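Local coordinates for putative cellulase CEL6 (Mycobacterium tuberculosis, PDB 1UP2), which probably hydrolyses internal beta-1,4-glucosidic bonds of cellulose, as a glycoside hydrolase of family 6, at residues L73-I78 and R98-A103. Numbering follows the deposited sequence.
Sequences LTLYGI and RGWIDA. With IFM (5-hydroxymethyl-3,4-dihydroxypiperidine), chain D.
W100 reaches from its helix to the chain at 75-77 and sets the six-membered part of its indole against backbone as well as side chain. Its CH2 corner lies 4.0 Å from Y76 N, which sits at the ring edge, near the ring plane. G77, which has no side chain, brings its N to 4.0 Å from W100 CZ3. CG of W100 is anti to its backbone N (chi1 -169°), which carries the indole off the helix toward 75-77.

L75 completes the contact. Its CD2 approaches W100 CH2 obliquely at 4.0 Å, and its other methyl, CD1, meets I101 CD1 at 3.9 Å. The two branches thus touch neighbouring residues of one helix. No hydrogen bond crosses between the segments, and all the touching residues are buried.

Y76 turns the other way, toward the ligand. A chi1 of -166° swings the phenol away from the helix, and its OH comes 3.3 Å from IFM C5, while CZ is 3.6 Å from IFM C6. Y76 also touches a bound glucose, so its side chain faces the bound sugars, consistent with a place in the substrate cleft, while its backbone N meets the edge of the W100 ring. G77 N is hydrogen-bonded to E118.

The contact packs helix 94-108 against strand 72-75 within a beta-alpha-beta unit completed by strand 113-117. L75 also touches I115 of that next strand and L147 of helix 130-147. W100 also packs on P50 and V53 of helix 50-66.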
loop_
_atom_site.group_PDB
_atom_site.type_symbol
_atom_site.label_atom_id
_atom_site.label_comp_id
_atom_site.label_asym_id
_atom_site.label_seq_id
_atom_site.Cartn_x
_atom_site.Cartn_y
_atom_site.Cartn_z
ATOM N N LEU A 73 -2.673 -4.262 5.969
ATOM C CA LEU A 73 -1.936 -3.209 6.666
ATOM C C LEU A 73 -0.816 -2.754 5.754
ATOM O O LEU A 73 -0.175 -3.573 5.082
ATOM C CB LEU A 73 -1.335 -3.748 7.955
ATOM C CG LEU A 73 -2.417 -4.234 8.944
ATOM C CD1 LEU A 73 -2.725 -5.697 8.725
ATOM C CD2 LEU A 73 -2.012 -4.001 10.339
ATOM N N THR A 74 -0.581 -1.453 5.735
ATOM C CA THR A 74 0.530 -0.867 5.014
ATOM C C THR A 74 1.522 -0.252 5.991
ATOM O O THR A 74 1.164 0.620 6.833
ATOM C CB THR A 74 0.005 0.194 4.050
ATOM O OG1 THR A 74 -0.886 -0.425 3.105
ATOM C CG2 THR A 74 1.148 0.804 3.200
ATOM N N LEU A 75 2.769 -0.704 5.873
ATOM C CA LEU A 75 3.869 -0.208 6.675
ATOM C C LEU A 75 4.565 0.911 5.936
ATOM O O LEU A 75 5.081 0.719 4.842
ATOM C CB LEU A 75 4.824 -1.354 7.023
ATOM C CG LEU A 75 4.218 -2.514 7.822
ATOM C CD1 LEU A 75 5.352 -3.475 8.218
ATOM C CD2 LEU A 75 3.385 -2.047 9.068
ATOM N N TYR A 76 4.568 2.099 6.524
ATOM C CA TYR A 76 5.074 3.302 5.865
ATOM C C TYR A 76 5.896 4.137 6.854
ATOM O O TYR A 76 5.577 5.291 7.131
ATOM C CB TYR A 76 3.894 4.108 5.264
ATOM C CG TYR A 76 4.254 5.186 4.286
ATOM C CD1 TYR A 76 5.187 4.965 3.239
ATOM C CD2 TYR A 76 3.612 6.438 4.337
ATOM C CE1 TYR A 76 5.517 5.973 2.344
ATOM C CE2 TYR A 76 3.974 7.459 3.462
ATOM C CZ TYR A 76 4.914 7.221 2.464
ATOM O OH TYR A 76 5.218 8.252 1.575
ATOM N N GLY A 77 6.947 3.527 7.407
ATOM C CA GLY A 77 7.762 4.167 8.415
ATOM C C GLY A 77 9.259 4.259 8.100
ATOM O O GLY A 77 10.047 4.569 9.004
ATOM N N ILE A 78 9.651 4.022 6.851
ATOM C CA ILE A 78 11.081 3.925 6.501
ATOM C C ILE A 78 11.804 5.234 6.781
ATOM O O ILE A 78 11.231 6.314 6.574
ATOM C CB ILE A 78 11.262 3.523 5.023
ATOM C CG1 ILE A 78 12.630 2.894 4.751
ATOM C CG2 ILE A 78 11.037 4.710 4.083
ATOM C CD1 ILE A 78 12.819 1.511 5.345
ATOM N N ARG A 98 14.013 -1.016 12.996
ATOM C CA ARG A 98 14.105 -2.422 13.318
ATOM C C ARG A 98 13.280 -2.724 14.565
ATOM O O ARG A 98 12.584 -3.745 14.621
ATOM C CB ARG A 98 15.552 -2.856 13.497
ATOM C CG ARG A 98 16.388 -2.858 12.230
ATOM C CD ARG A 98 17.871 -2.904 12.551
ATOM N NE ARG A 98 18.637 -2.755 11.322
ATOM C CZ ARG A 98 19.066 -3.752 10.601
ATOM N NH1 ARG A 98 18.870 -5.017 10.988
ATOM N NH2 ARG A 98 19.732 -3.487 9.485
ATOM N N GLY A 99 13.292 -1.811 15.540
ATOM C CA GLY A 99 12.504 -2.019 16.752
ATOM C C GLY A 99 11.005 -1.992 16.475
ATOM O O GLY A 99 10.211 -2.770 17.045
ATOM N N TRP A 100 10.635 -1.132 15.525
ATOM C CA TRP A 100 9.265 -0.996 15.052
ATOM C C TRP A 100 8.791 -2.252 14.356
ATOM O O TRP A 100 7.713 -2.759 14.660
ATOM C CB TRP A 100 9.182 0.203 14.108
ATOM C CG TRP A 100 7.798 0.638 13.732
ATOM C CD1 TRP A 100 6.826 1.126 14.559
ATOM C CD2 TRP A 100 7.250 0.681 12.403
ATOM N NE1 TRP A 100 5.719 1.494 13.822
ATOM C CE2 TRP A 100 5.936 1.198 12.504
ATOM C CE3 TRP A 100 7.728 0.327 11.148
ATOM C CZ2 TRP A 100 5.115 1.375 11.401
ATOM C CZ3 TRP A 100 6.926 0.512 10.055
ATOM C CH2 TRP A 100 5.617 1.026 10.191
ATOM N N ILE A 101 9.612 -2.793 13.457
ATOM C CA ILE A 101 9.271 -4.032 12.786
ATOM C C ILE A 101 9.096 -5.177 13.802
ATOM O O ILE A 101 8.151 -5.973 13.693
ATOM C CB ILE A 101 10.339 -4.379 11.739
ATOM C CG1 ILE A 101 10.271 -3.399 10.561
ATOM C CG2 ILE A 101 10.192 -5.843 11.309
ATOM C CD1 ILE A 101 8.883 -3.345 9.784
ATOM N N ASP A 102 10.011 -5.275 14.775
ATOM C CA ASP A 102 9.860 -6.290 15.823
ATOM C C ASP A 102 8.505 -6.204 16.536
ATOM O O ASP A 102 7.869 -7.244 16.799
ATOM C CB ASP A 102 10.971 -6.198 16.862
ATOM C CG ASP A 102 12.323 -6.488 16.289
ATOM O OD1 ASP A 102 12.412 -7.011 15.170
ATOM O OD2 ASP A 102 13.361 -6.233 16.906
ATOM N N ALA A 103 8.091 -4.989 16.876
ATOM C CA ALA A 103 6.827 -4.787 17.561
ATOM C C ALA A 103 5.653 -5.128 16.665
ATOM O O ALA A 103 4.686 -5.710 17.116
ATOM C CB ALA A 103 6.709 -3.352 18.030
HETATM O O4 IFM D . 0.418 9.573 1.147
HETATM C C4 IFM D . 0.817 8.871 -0.042
HETATM C C3 IFM D . 0.434 9.787 -1.175
HETATM O O3 IFM D . -0.969 9.672 -1.423
HETATM C C2 IFM D . 1.274 9.532 -2.418
HETATM N N IFM D . 2.704 9.772 -2.196
HETATM C C1 IFM D . 3.193 9.540 -0.840
HETATM C C5 IFM D . 2.333 8.564 -0.011
HETATM C C6 IFM D . 2.625 7.114 -0.361
HETATM O O6 IFM D . 2.009 6.698 -1.555
#